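Local coordinates for probable branched-chain amino acid ABC transporter, amino acid binding protein (Thermus thermophilus, PDB 3LKB) that probably binds branched-chain amino acids such as valine outside the membrane and delivers them to an ABC transporter, at residues E96-P100 with N313-Y317; Y118-T124 with H350-L356; M291-I296 with F329-A334; M323-F329 with V341-T346; A334-K338 with E371-S375. The protein carries 2 engineered substitutions. The contacts are given in a common frame with arbitrary orientation. Residues are numbered along the deposited sequence.

Contact 1. Residues E96-P100 with N313-Y317; sequences ELRIP and NETVY
This contact is a loop-on-helix packing with an asparagine side chain hydrogen-bonded to backbone carbonyls. It joins the C-terminal end of helix 84-97 and the loop after it to the first turn of helix 313-321. Arg98, at phi/psi 53/42°, closes the helix with a Schellman motif. Ile99 and Pro100 then run on in extended conformation. CA to CA, Ile99 lies 5.2 Å from Asn313 and Pro100 6.0 Å from Tyr317. Asn313 has chi1 in p; its ND2 donates to Arg98 O at 3.2 Å and weakly to Leu97 O at 3.3 Å. Water 1 donates to Arg98 O at 2.6 Å and weakly to Asn313 O at 2.7 Å. Pro100 completes the apolar side. Its CG lies 4.0 Å from Val316 CG1 and 3.9 Å from Tyr317 CB. Arg98 NH1 hydrogen-bonds to Tyr118 OH. An asparagine side chain from the start of one helix thus hydrogen-bonds the backbone carbonyls at the Schellman end of another.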
# COMPACT_ATOMS: atom_id res chain seq x y z
N GLU A 96 -17.88 15.88 21.63
CA GLU A 96 -18.11 17.35 21.79
C GLU A 96 -18.81 17.91 20.58
O GLU A 96 -19.78 18.61 20.70
CB GLU A 96 -16.80 18.12 22.03
CG GLU A 96 -16.93 19.68 21.96
CD GLU A 96 -15.58 20.42 22.11
OE1 GLU A 96 -14.74 20.02 22.97
OE2 GLU A 96 -15.36 21.41 21.35
N LEU A 97 -18.36 17.54 19.40
CA LEU A 97 -19.02 18.08 18.23
C LEU A 97 -20.15 17.22 17.68
O LEU A 97 -20.69 17.55 16.63
CB LEU A 97 -17.99 18.47 17.16
CG LEU A 97 -16.96 17.46 16.73
CD1 LEU A 97 -17.62 16.66 15.66
CD2 LEU A 97 -15.71 18.13 16.19
N ARG A 98 -20.50 16.14 18.38
CA ARG A 98 -21.64 15.32 18.00
C ARG A 98 -21.64 14.84 16.54
O ARG A 98 -22.66 14.89 15.87
CB ARG A 98 -22.96 16.09 18.25
CG ARG A 98 -23.10 16.73 19.61
CD ARG A 98 -24.39 17.49 19.71
NE ARG A 98 -24.49 18.25 20.96
CZ ARG A 98 -25.02 17.79 22.10
NH1 ARG A 98 -25.51 16.55 22.20
NH2 ARG A 98 -25.07 18.57 23.18
N ILE A 99 -20.51 14.40 16.00
CA ILE A 99 -20.63 13.79 14.68
C ILE A 99 -20.57 12.26 14.67
O ILE A 99 -19.57 11.68 15.09
CB ILE A 99 -19.74 14.42 13.57
CG1 ILE A 99 -18.39 13.76 13.49
CG2 ILE A 99 -19.65 16.01 13.63
CD1 ILE A 99 -17.99 13.71 12.03
N PRO A 100 -21.64 11.62 14.17
CA PRO A 100 -21.68 10.15 14.02
C PRO A 100 -20.46 9.63 13.32
O PRO A 100 -20.07 10.17 12.30
CB PRO A 100 -22.90 9.91 13.13
CG PRO A 100 -23.77 11.09 13.37
CD PRO A 100 -22.82 12.26 13.55
N ASN A 313 -25.00 16.62 10.86
CA ASN A 313 -24.64 15.65 11.88
C ASN A 313 -25.85 15.22 12.72
O ASN A 313 -25.94 14.06 13.17
CB ASN A 313 -23.50 16.15 12.78
CG ASN A 313 -23.82 17.51 13.46
OD1 ASN A 313 -24.55 18.33 12.92
ND2 ASN A 313 -23.27 17.73 14.63
N GLU A 314 -26.76 16.16 12.94
CA GLU A 314 -27.95 15.85 13.72
C GLU A 314 -28.96 15.00 12.95
O GLU A 314 -29.45 14.02 13.48
CB GLU A 314 -28.60 17.12 14.27
CG GLU A 314 -27.73 17.78 15.36
CD GLU A 314 -28.04 19.28 15.54
OE1 GLU A 314 -29.20 19.66 15.84
OE2 GLU A 314 -27.10 20.10 15.35
N THR A 315 -29.23 15.35 11.71
CA THR A 315 -30.23 14.59 10.97
C THR A 315 -29.71 13.21 10.64
O THR A 315 -30.50 12.24 10.68
CB THR A 315 -30.72 15.29 9.71
OG1 THR A 315 -29.61 15.53 8.82
CG2 THR A 315 -31.33 16.63 10.08
N VAL A 316 -28.42 13.13 10.32
CA VAL A 316 -27.77 11.85 10.04
C VAL A 316 -27.76 10.97 11.27
O VAL A 316 -28.03 9.76 11.17
CB VAL A 316 -26.32 12.04 9.56
CG1 VAL A 316 -25.51 10.78 9.78
CG2 VAL A 316 -26.30 12.43 8.13
N TYR A 317 -27.49 11.58 12.44
CA TYR A 317 -27.63 10.89 13.71
C TYR A 317 -29.03 10.23 13.84
O TYR A 317 -29.14 9.02 14.15
CB TYR A 317 -27.25 11.79 14.91
CG TYR A 317 -27.53 11.14 16.27
CD1 TYR A 317 -26.62 10.24 16.84
CD2 TYR A 317 -28.69 11.41 16.97
CE1 TYR A 317 -26.87 9.63 18.08
CE2 TYR A 317 -28.96 10.80 18.22
CZ TYR A 317 -28.04 9.89 18.75
OH TYR A 317 -28.26 9.26 19.95
O HOH W 1 -25.18 14.44 15.77

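Contact 2. Residues Y118-T124 with H350-L356; sequences YIFLPTT and HTGAEGL. With NA (sodium ion), chain E.
Part of the sodium site of this binding protein lies on segment 350-356, which pairs with segment 118-124 deep in the chain. The segments run in nearly the same direction, 13° apart end to end. The register sets Phe120 beside His350, Leu121 beside Thr351, Pro122 beside Gly352 and Thr123 beside Ala353. Leu121 and Thr351 form a parallel bridge with CA atoms 4.8 Å apart. Leu121 N donates to His350 O at 2.9 Å, and Gly352 N donates to Leu121 O at 2.7 Å. Both segments then turn a corner, at Pro122 and Gly352. There Ala353 N donates to Pro122 O at 2.9 Å. A CB on Gly352 would clash with Pro122 O. Before the corner, the rings of Phe120 (chi1 m) and His350 (chi1 m) stack face to face, with centroids 4.1 Å apart and planes at 26°. His350 NE2 is hydrogen-bonded to Asp117 O. Beyond the corner, Thr124 OG1 lies 3.6 Å from Leu356 CD2 and hydrogen-bonds to Gln129 and Ser254. Sodium is bound by Thr351 O at 2.2 Å, Gly352 O at 2.5 Å and water 2 at 2.3 Å. Asp344 completes the site. An all-oxygen shell of backbone carbonyls, a carboxylate and a water is usual for sodium in proteins; here it sits on the turn of paired, extended segments. This pairing is consistent with the interlobe crossovers of periplasmic binding proteins.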
# COMPACT_ATOMS: atom_id res chain seq x y z
N TYR A 118 -21.97 8.91 19.91
CA TYR A 118 -21.92 9.09 18.43
C TYR A 118 -21.09 8.09 17.63
O TYR A 118 -20.83 8.32 16.45
CB TYR A 118 -21.46 10.50 18.09
CG TYR A 118 -22.38 11.50 18.70
CD1 TYR A 118 -22.05 12.13 19.90
CD2 TYR A 118 -23.64 11.74 18.13
CE1 TYR A 118 -22.92 13.00 20.49
CE2 TYR A 118 -24.53 12.60 18.71
CZ TYR A 118 -24.15 13.24 19.90
OH TYR A 118 -25.00 14.15 20.48
N ILE A 119 -20.69 6.98 18.23
CA ILE A 119 -19.82 6.04 17.53
C ILE A 119 -20.58 4.78 17.23
O ILE A 119 -21.17 4.20 18.15
CB ILE A 119 -18.62 5.73 18.41
CG1 ILE A 119 -17.86 7.06 18.65
CG2 ILE A 119 -17.78 4.58 17.80
CD1 ILE A 119 -16.76 6.96 19.67
N PHE A 120 -20.59 4.35 15.97
CA PHE A 120 -21.38 3.17 15.62
C PHE A 120 -20.55 2.14 14.92
O PHE A 120 -20.01 2.40 13.87
CB PHE A 120 -22.60 3.53 14.76
CG PHE A 120 -23.56 4.43 15.46
CD1 PHE A 120 -23.38 5.81 15.43
CD2 PHE A 120 -24.60 3.89 16.18
CE1 PHE A 120 -24.25 6.64 16.15
CE2 PHE A 120 -25.50 4.70 16.86
CZ PHE A 120 -25.33 6.08 16.85
N LEU A 121 -20.45 0.95 15.53
CA LEU A 121 -19.71 -0.18 15.02
C LEU A 121 -20.56 -0.90 13.98
O LEU A 121 -21.70 -1.27 14.27
CB LEU A 121 -19.39 -1.11 16.18
CG LEU A 121 -18.00 -0.99 16.78
CD1 LEU A 121 -17.47 0.41 16.73
CD2 LEU A 121 -17.91 -1.54 18.18
N PRO A 122 -20.04 -1.07 12.74
CA PRO A 122 -20.82 -1.75 11.72
C PRO A 122 -20.98 -3.22 12.05
O PRO A 122 -22.02 -3.77 11.73
CB PRO A 122 -19.98 -1.59 10.45
CG PRO A 122 -19.15 -0.45 10.67
CD PRO A 122 -18.81 -0.49 12.16
N THR A 123 -19.99 -3.83 12.72
CA THR A 123 -20.08 -5.27 13.04
C THR A 123 -19.64 -5.65 14.44
O THR A 123 -19.25 -4.81 15.23
CB THR A 123 -19.30 -6.18 12.04
OG1 THR A 123 -17.89 -6.15 12.33
CG2 THR A 123 -19.55 -5.81 10.58
N THR A 124 -19.65 -6.94 14.73
CA THR A 124 -19.15 -7.44 16.02
C THR A 124 -17.76 -6.91 16.39
O THR A 124 -16.98 -6.51 15.52
CB THR A 124 -19.10 -8.97 16.05
OG1 THR A 124 -18.23 -9.46 15.00
CG2 THR A 124 -20.53 -9.54 15.92
N HIS A 350 -25.32 0.09 19.61
CA HIS A 350 -24.42 0.76 18.72
C HIS A 350 -23.65 -0.25 17.85
O HIS A 350 -22.66 0.11 17.23
CB HIS A 350 -23.46 1.62 19.55
CG HIS A 350 -23.98 3.00 19.86
ND1 HIS A 350 -25.30 3.28 20.14
CD2 HIS A 350 -23.33 4.19 19.93
CE1 HIS A 350 -25.45 4.56 20.37
NE2 HIS A 350 -24.27 5.14 20.27
N THR A 351 -24.08 -1.50 17.79
CA THR A 351 -23.41 -2.49 16.97
C THR A 351 -24.33 -2.88 15.85
O THR A 351 -25.42 -3.31 16.13
CB THR A 351 -23.05 -3.77 17.77
OG1 THR A 351 -22.07 -3.41 18.75
CG2 THR A 351 -22.43 -4.79 16.86
N GLY A 352 -23.90 -2.78 14.60
CA GLY A 352 -24.82 -3.02 13.48
C GLY A 352 -25.19 -4.49 13.26
O GLY A 352 -26.25 -4.93 13.68
N ALA A 353 -24.29 -5.24 12.65
CA ALA A 353 -24.43 -6.67 12.53
C ALA A 353 -23.90 -7.36 13.78
O ALA A 353 -22.70 -7.59 13.91
CB ALA A 353 -23.64 -7.12 11.31
N GLU A 354 -24.79 -7.73 14.68
CA GLU A 354 -24.39 -8.34 15.93
C GLU A 354 -24.01 -9.84 15.81
O GLU A 354 -23.44 -10.42 16.75
CB GLU A 354 -25.48 -8.07 17.01
CG GLU A 354 -26.77 -8.91 16.92
CD GLU A 354 -27.67 -8.65 15.68
OE1 GLU A 354 -27.49 -7.62 14.95
OE2 GLU A 354 -28.58 -9.50 15.47
N GLY A 355 -24.33 -10.47 14.69
CA GLY A 355 -23.91 -11.86 14.47
C GLY A 355 -22.56 -12.00 13.77
O GLY A 355 -22.08 -11.09 13.05
N LEU A 356 -21.94 -13.15 14.01
CA LEU A 356 -20.67 -13.50 13.38
C LEU A 356 -20.72 -15.01 13.16
O LEU A 356 -21.64 -15.67 13.66
CB LEU A 356 -19.46 -13.07 14.23
CG LEU A 356 -19.41 -13.45 15.71
CD1 LEU A 356 -19.31 -14.92 15.89
CD2 LEU A 356 -18.23 -12.80 16.37
NA NA E . -27.46 -4.11 15.67
O HOH W 2 -28.33 -5.25 17.46

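Contact 3. Residues M291-I296 with F329-A334; sequences MLAAAI and FKPGFA. Engineered in segment 291-296: Ala293 (natural residue Val), Ala295 (natural residue Ser).
Two phenylalanine rings are the bumps here, and one side of helix 285-308 supplies the hollows. Segment 329-334 is an irregular loop that passes along helical segment 291-296, with Phe333 nearest Leu292 (CA to CA 6.2 Å) and Phe329 nearest Ile296 (7.8 Å). Phe333, chi1 m, fits among Met291, Leu292 and Ala295. Its CZ is 3.5 Å from Met291 CG, its CD2 3.9 Å from Leu292 CD1 and its CE2 4.1 Å from Ala295 CB. Met291 SD lies 4.8 Å from the ring centroid in an oblique Met-aromatic contact. Phe329, chi1 t, fits against Ala295 and Ile296, with CE2 4.0 Å from Ala295 CB and CD2 4.2 Å from Ile296 CG1. Ala295 is an engineered substitution for serine. Leu292 (chi1 t, chi2 p) projects into the loop, with CD1 3.9 Å from Pro331 CG. Glu342 accepts hydrogen bonds from the backbone N of Gly332, Phe333 and Ala334. With no hydrogen bond across the segments, this is apolar packing that seats the loop after helix 313-321 on helix 285-308.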
# COMPACT_ATOMS: atom_id res chain seq x y z
N MET A 291 -17.04 -1.15 2.07
CA MET A 291 -18.25 -0.90 1.30
C MET A 291 -19.44 -0.86 2.28
O MET A 291 -20.36 -0.04 2.14
CB MET A 291 -18.44 -1.95 0.19
CG MET A 291 -19.51 -1.55 -0.81
SD MET A 291 -19.48 -2.46 -2.38
CE MET A 291 -17.94 -1.72 -2.90
N LEU A 292 -19.42 -1.73 3.28
CA LEU A 292 -20.50 -1.67 4.26
C LEU A 292 -20.47 -0.30 5.00
O LEU A 292 -21.49 0.35 5.13
CB LEU A 292 -20.43 -2.87 5.23
CG LEU A 292 -21.36 -2.81 6.45
CD1 LEU A 292 -22.82 -2.88 5.96
CD2 LEU A 292 -21.08 -3.89 7.54
N ALA A 293 -19.30 0.15 5.44
CA ALA A 293 -19.20 1.40 6.16
C ALA A 293 -19.69 2.55 5.28
O ALA A 293 -20.49 3.37 5.75
CB ALA A 293 -17.79 1.65 6.58
N ALA A 294 -19.21 2.64 4.04
CA ALA A 294 -19.66 3.72 3.16
C ALA A 294 -21.17 3.58 2.86
O ALA A 294 -21.89 4.58 2.82
CB ALA A 294 -18.90 3.70 1.86
N ALA A 295 -21.62 2.35 2.65
CA ALA A 295 -23.05 2.09 2.42
C ALA A 295 -23.92 2.54 3.59
O ALA A 295 -24.96 3.15 3.38
CB ALA A 295 -23.30 0.61 2.11
N ILE A 296 -23.48 2.28 4.83
CA ILE A 296 -24.22 2.73 5.99
C ILE A 296 -24.35 4.26 5.98
O ILE A 296 -25.49 4.79 6.08
CB ILE A 296 -23.65 2.20 7.32
CG1 ILE A 296 -23.71 0.67 7.33
CG2 ILE A 296 -24.45 2.79 8.55
CD1 ILE A 296 -23.18 -0.03 8.60
N PHE A 329 -31.34 -1.67 7.83
CA PHE A 329 -30.66 -1.59 6.57
C PHE A 329 -30.11 -2.99 6.24
O PHE A 329 -29.37 -3.61 7.02
CB PHE A 329 -29.58 -0.48 6.65
CG PHE A 329 -28.81 -0.28 5.39
CD1 PHE A 329 -29.45 -0.17 4.15
CD2 PHE A 329 -27.42 -0.17 5.44
CE1 PHE A 329 -28.72 0.02 2.96
CE2 PHE A 329 -26.66 0.02 4.28
CZ PHE A 329 -27.31 0.10 3.04
N LYS A 330 -30.53 -3.51 5.09
CA LYS A 330 -30.11 -4.82 4.69
C LYS A 330 -29.39 -4.79 3.36
O LYS A 330 -29.93 -5.19 2.35
CB LYS A 330 -31.29 -5.79 4.71
CG LYS A 330 -32.66 -5.17 4.40
CD LYS A 330 -32.89 -4.75 2.89
CE LYS A 330 -34.35 -5.04 2.37
NZ LYS A 330 -34.46 -6.36 1.63
N PRO A 331 -28.14 -4.31 3.33
CA PRO A 331 -27.47 -4.34 2.01
C PRO A 331 -26.97 -5.75 1.58
O PRO A 331 -26.65 -5.95 0.44
CB PRO A 331 -26.31 -3.37 2.20
CG PRO A 331 -25.97 -3.52 3.71
CD PRO A 331 -27.27 -3.79 4.41
N GLY A 332 -26.92 -6.72 2.49
CA GLY A 332 -26.35 -8.04 2.18
C GLY A 332 -24.83 -8.09 2.28
O GLY A 332 -24.21 -8.83 1.58
N PHE A 333 -24.22 -7.30 3.15
CA PHE A 333 -22.75 -7.41 3.32
C PHE A 333 -22.33 -8.30 4.47
O PHE A 333 -21.30 -9.01 4.38
CB PHE A 333 -22.08 -6.05 3.46
CG PHE A 333 -22.10 -5.25 2.22
CD1 PHE A 333 -21.49 -5.73 1.08
CD2 PHE A 333 -22.72 -4.03 2.19
CE1 PHE A 333 -21.46 -4.97 -0.08
CE2 PHE A 333 -22.72 -3.26 1.03
CZ PHE A 333 -22.11 -3.73 -0.10
N ALA A 334 -23.13 -8.28 5.53
CA ALA A 334 -22.83 -9.02 6.73
C ALA A 334 -23.97 -9.95 7.00
O ALA A 334 -25.09 -9.71 6.54
CB ALA A 334 -22.64 -8.06 7.93

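Contact 4. Residues M323-F329 with V341-T346; sequences MNGPNAF and VEIDFT. With NA (sodium ion), chain E.
Met323, Ile343 and Phe345 form the apolar centre of this antiparallel loop pairing, which holds the aspartate of the sodium site. Met323 is extended (chi1 t, chi2 t). Its SD lies 4.3 Å from Ile343 CG2 and 4.1 Å from Phe345 CD2. SD sits at the edge of the Phe345 ring, 5.3 Å from the centroid, as a Met-aromatic contact. Phe329 CB packs on Ile343 CB at 4.1 Å, and Ala328 CB on Val341 CG2 at 3.8 Å. Phe329 and Ile343 make a single antiparallel bridge as a hydrogen-bonded pair, with CA atoms 5.0 Å apart. Phe329 N donates to Ile343 O at 3.0 Å, and Ile343 N donates to Phe329 O at 2.9 Å. Between the paired ends, residues 325-327 loop outward, with Gly325 at phi/psi 61/-137°. Asn327 N donates to Asn324 O at 2.9 Å, and Ala328 N to Gly325 O at 3.1 Å. At the other end, Phe345 N donates to Met323 O at 2.9 Å, and Asn324 ND2 to Phe345 O at 2.9 Å. Asp344 lies at the polar edge. Sodium is bound by Asp344 O at 2.2 Å, Asp344 OD1 at 2.4 Å and water 2 at 2.3 Å, with Thr351 and Gly352 completing it. Water 3 accepts from Gly325 N at 2.9 Å and donates to Asp344 OD2 at 2.5 Å.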
# COMPACT_ATOMS: atom_id res chain seq x y z
N MET A 323 -32.66 3.34 12.51
CA MET A 323 -32.35 2.25 11.56
C MET A 323 -32.52 0.89 12.24
O MET A 323 -31.52 0.19 12.51
CB MET A 323 -30.92 2.42 11.04
CG MET A 323 -30.51 1.73 9.72
SD MET A 323 -28.74 2.12 9.28
CE MET A 323 -28.97 3.56 8.27
N ASN A 324 -33.77 0.55 12.57
CA ASN A 324 -34.09 -0.70 13.26
C ASN A 324 -35.45 -1.30 12.93
O ASN A 324 -36.30 -0.65 12.30
CB ASN A 324 -33.98 -0.52 14.78
CG ASN A 324 -34.73 0.69 15.26
OD1 ASN A 324 -35.96 0.75 15.21
ND2 ASN A 324 -34.00 1.67 15.72
N GLY A 325 -35.64 -2.54 13.36
CA GLY A 325 -36.87 -3.29 13.02
C GLY A 325 -37.02 -3.47 11.52
O GLY A 325 -36.08 -3.81 10.83
N PRO A 326 -38.24 -3.28 11.01
CA PRO A 326 -38.55 -3.29 9.58
C PRO A 326 -37.87 -2.11 8.85
O PRO A 326 -37.91 -2.05 7.63
CB PRO A 326 -40.08 -3.03 9.53
CG PRO A 326 -40.57 -3.18 10.92
CD PRO A 326 -39.43 -3.10 11.86
N ASN A 327 -37.31 -1.18 9.60
CA ASN A 327 -36.62 -0.02 9.03
C ASN A 327 -35.08 -0.24 9.10
O ASN A 327 -34.30 0.71 9.02
CB ASN A 327 -37.05 1.24 9.79
CG ASN A 327 -36.73 2.54 9.05
OD1 ASN A 327 -36.23 3.53 9.65
ND2 ASN A 327 -36.99 2.56 7.76
N ALA A 328 -34.68 -1.49 9.25
CA ALA A 328 -33.27 -1.83 9.29
C ALA A 328 -32.66 -1.75 7.89
O ALA A 328 -33.38 -1.76 6.89
CB ALA A 328 -33.05 -3.22 9.87
N PHE A 329 -31.34 -1.67 7.83
CA PHE A 329 -30.66 -1.59 6.57
C PHE A 329 -30.11 -2.99 6.24
O PHE A 329 -29.37 -3.61 7.02
CB PHE A 329 -29.58 -0.48 6.65
CG PHE A 329 -28.81 -0.28 5.39
CD1 PHE A 329 -29.45 -0.17 4.15
CD2 PHE A 329 -27.42 -0.17 5.44
CE1 PHE A 329 -28.72 0.02 2.96
CE2 PHE A 329 -26.66 0.02 4.28
CZ PHE A 329 -27.31 0.10 3.04
N VAL A 341 -31.86 -8.96 12.30
CA VAL A 341 -31.69 -8.34 10.99
C VAL A 341 -30.23 -7.95 10.82
O VAL A 341 -29.44 -8.12 11.76
CB VAL A 341 -32.64 -7.12 10.79
CG1 VAL A 341 -34.03 -7.60 10.35
CG2 VAL A 341 -32.77 -6.32 12.07
N GLU A 342 -29.87 -7.46 9.64
CA GLU A 342 -28.48 -7.19 9.30
C GLU A 342 -27.97 -5.93 10.00
O GLU A 342 -27.33 -6.02 11.04
CB GLU A 342 -28.28 -7.10 7.80
CG GLU A 342 -26.81 -7.15 7.35
CD GLU A 342 -26.65 -6.86 5.84
OE1 GLU A 342 -27.66 -7.01 5.09
OE2 GLU A 342 -25.51 -6.50 5.41
N ILE A 343 -28.24 -4.76 9.45
CA ILE A 343 -27.73 -3.56 10.10
C ILE A 343 -28.81 -2.82 10.89
O ILE A 343 -29.67 -2.21 10.31
CB ILE A 343 -27.08 -2.57 9.09
CG1 ILE A 343 -26.08 -3.29 8.17
CG2 ILE A 343 -26.43 -1.43 9.83
CD1 ILE A 343 -24.88 -3.91 8.93
N ASP A 344 -28.73 -2.87 12.20
CA ASP A 344 -29.69 -2.18 13.04
C ASP A 344 -29.02 -1.52 14.23
O ASP A 344 -28.16 -2.14 14.91
CB ASP A 344 -30.90 -3.08 13.44
CG ASP A 344 -30.50 -4.33 14.23
OD1 ASP A 344 -29.31 -4.78 14.24
OD2 ASP A 344 -31.41 -4.90 14.87
N PHE A 345 -29.38 -0.24 14.43
CA PHE A 345 -28.89 0.56 15.52
C PHE A 345 -30.07 1.20 16.28
O PHE A 345 -31.14 1.37 15.72
CB PHE A 345 -28.05 1.73 14.97
CG PHE A 345 -26.82 1.31 14.20
CD1 PHE A 345 -25.74 0.74 14.85
CD2 PHE A 345 -26.73 1.53 12.84
CE1 PHE A 345 -24.61 0.36 14.16
CE2 PHE A 345 -25.57 1.15 12.12
CZ PHE A 345 -24.52 0.59 12.79
N THR A 346 -29.84 1.54 17.54
CA THR A 346 -30.74 2.37 18.27
C THR A 346 -29.84 3.25 19.11
O THR A 346 -28.63 3.04 19.15
CB THR A 346 -31.62 1.56 19.28
OG1 THR A 346 -30.78 1.07 20.35
CG2 THR A 346 -32.44 0.44 18.61
NA NA E . -27.46 -4.11 15.67
O HOH W 3 -33.83 -4.35 14.69
O HOH W 2 -28.33 -5.25 17.46

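Contact 5. Residues A334-K338 with E371-S375; sequences AVSTK and EPFTS
Ala334 leads in without touching segment 371-375. Its N is hydrogen-bonded to Glu342. Val335 follows in extended conformation and points toward the other segment. Its CB lies 3.9 Å from Pro372 CG. Ser336 turns its side chain away, but Ser336 O comes to 3.3 Å from Pro372 CB. Thr337 stands beside Pro372, with CA atoms 5.2 Å apart. Thr337 has chi1 in p, and its CG2 lies 4.5 Å from Pro372 CB and 4.2 Å from Thr374 CG2. Thr337 OG1 weakly accepts a hydrogen bond from Gly340 N. Lys338 ends the segment, its side chain leading away. Both segments are largely extended, yet no hydrogen bond joins them. This is van der Waals packing near the surface, with Pro372 at its centre. Segment 371-375 links strand 365-368 to helix 376-383; segment 334-338 belongs to the long loop between helix 313-321 and strand 357-362. Ser375 is the N-cap of helix 376-383, with its OG bonded to Phe378 N. Phe373 and Thr374 also pack on helix 126-140.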
# COMPACT_ATOMS: atom_id res chain seq x y z
N ALA A 334 -23.13 -8.28 5.53
CA ALA A 334 -22.83 -9.02 6.73
C ALA A 334 -23.97 -9.95 7.00
O ALA A 334 -25.09 -9.71 6.54
CB ALA A 334 -22.64 -8.06 7.93
N VAL A 335 -23.69 -10.99 7.79
CA VAL A 335 -24.65 -12.01 8.14
C VAL A 335 -25.70 -11.47 9.12
O VAL A 335 -25.53 -10.40 9.68
CB VAL A 335 -23.92 -13.23 8.77
CG1 VAL A 335 -22.95 -13.80 7.81
CG2 VAL A 335 -23.20 -12.85 10.07
N SER A 336 -26.81 -12.17 9.29
CA SER A 336 -27.78 -11.83 10.32
C SER A 336 -28.19 -13.10 11.10
O SER A 336 -28.13 -14.23 10.57
CB SER A 336 -28.98 -11.11 9.70
OG SER A 336 -29.49 -11.83 8.61
N THR A 337 -28.52 -12.97 12.38
CA THR A 337 -29.02 -14.17 13.10
C THR A 337 -30.40 -14.59 12.54
O THR A 337 -31.04 -13.81 11.83
CB THR A 337 -29.05 -13.97 14.58
OG1 THR A 337 -29.91 -12.86 14.87
CG2 THR A 337 -27.63 -13.66 15.09
N LYS A 338 -30.84 -15.82 12.80
CA LYS A 338 -32.14 -16.20 12.23
C LYS A 338 -33.21 -15.45 12.98
O LYS A 338 -34.27 -15.17 12.46
CB LYS A 338 -32.38 -17.70 12.19
CG LYS A 338 -32.09 -18.50 13.45
CD LYS A 338 -32.67 -19.89 13.23
CE LYS A 338 -34.12 -19.75 12.66
NZ LYS A 338 -34.77 -21.03 12.22
N GLU A 371 -23.46 -21.45 11.88
CA GLU A 371 -24.53 -20.51 11.59
C GLU A 371 -24.20 -19.16 12.27
O GLU A 371 -23.37 -19.12 13.18
CB GLU A 371 -25.81 -21.10 12.14
CG GLU A 371 -26.73 -21.68 11.10
CD GLU A 371 -27.81 -20.64 10.69
OE1 GLU A 371 -28.01 -19.62 11.44
OE2 GLU A 371 -28.46 -20.83 9.62
N PRO A 372 -24.82 -18.04 11.81
CA PRO A 372 -24.55 -16.77 12.51
C PRO A 372 -24.95 -16.91 13.98
O PRO A 372 -25.99 -17.51 14.23
CB PRO A 372 -25.47 -15.80 11.81
CG PRO A 372 -25.54 -16.37 10.36
CD PRO A 372 -25.60 -17.84 10.58
N PHE A 373 -24.14 -16.39 14.91
CA PHE A 373 -24.47 -16.41 16.32
C PHE A 373 -23.88 -15.19 17.07
O PHE A 373 -22.95 -14.54 16.58
CB PHE A 373 -24.06 -17.76 16.96
CG PHE A 373 -22.55 -17.97 17.11
CD1 PHE A 373 -21.94 -17.77 18.35
CD2 PHE A 373 -21.74 -18.38 16.02
CE1 PHE A 373 -20.54 -17.94 18.53
CE2 PHE A 373 -20.33 -18.54 16.15
CZ PHE A 373 -19.73 -18.32 17.41
N THR A 374 -24.45 -14.87 18.23
CA THR A 374 -23.92 -13.86 19.16
C THR A 374 -23.36 -14.58 20.36
O THR A 374 -23.84 -15.68 20.71
CB THR A 374 -24.97 -12.84 19.64
OG1 THR A 374 -25.99 -13.50 20.40
CG2 THR A 374 -25.60 -12.07 18.45
N SER A 375 -22.33 -14.03 20.98
CA SER A 375 -21.73 -14.68 22.16
C SER A 375 -22.28 -14.15 23.49
O SER A 375 -21.93 -13.05 23.91
CB SER A 375 -20.20 -14.58 22.16
OG SER A 375 -19.69 -15.05 23.40

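Helix 84-97 opens the series. Its C-terminal end and the following loop meet helix 313-321 in contact 1, closing a loop of 212 residues. Strand 121-123 pairs with residues 350-356, so contact 2 closes one of 225. Contacts 1 and 2 cross, and touch through Arg98, Tyr118 and Tyr317. Helix 285-308 meets the loop 329-334 in contact 3, which closes 32 residues and crosses contact 1. Contact 4 closes 11. Contacts 3 and 4 cross each other, share Phe329, and both fall within the span of contact 2. Contacts 2 and 4 complete one sodium site. Contact 5 closes 32, crosses contacts 2 and 4 and follows contact 3, sharing Ala334. It brings in the segment before helix 376-383.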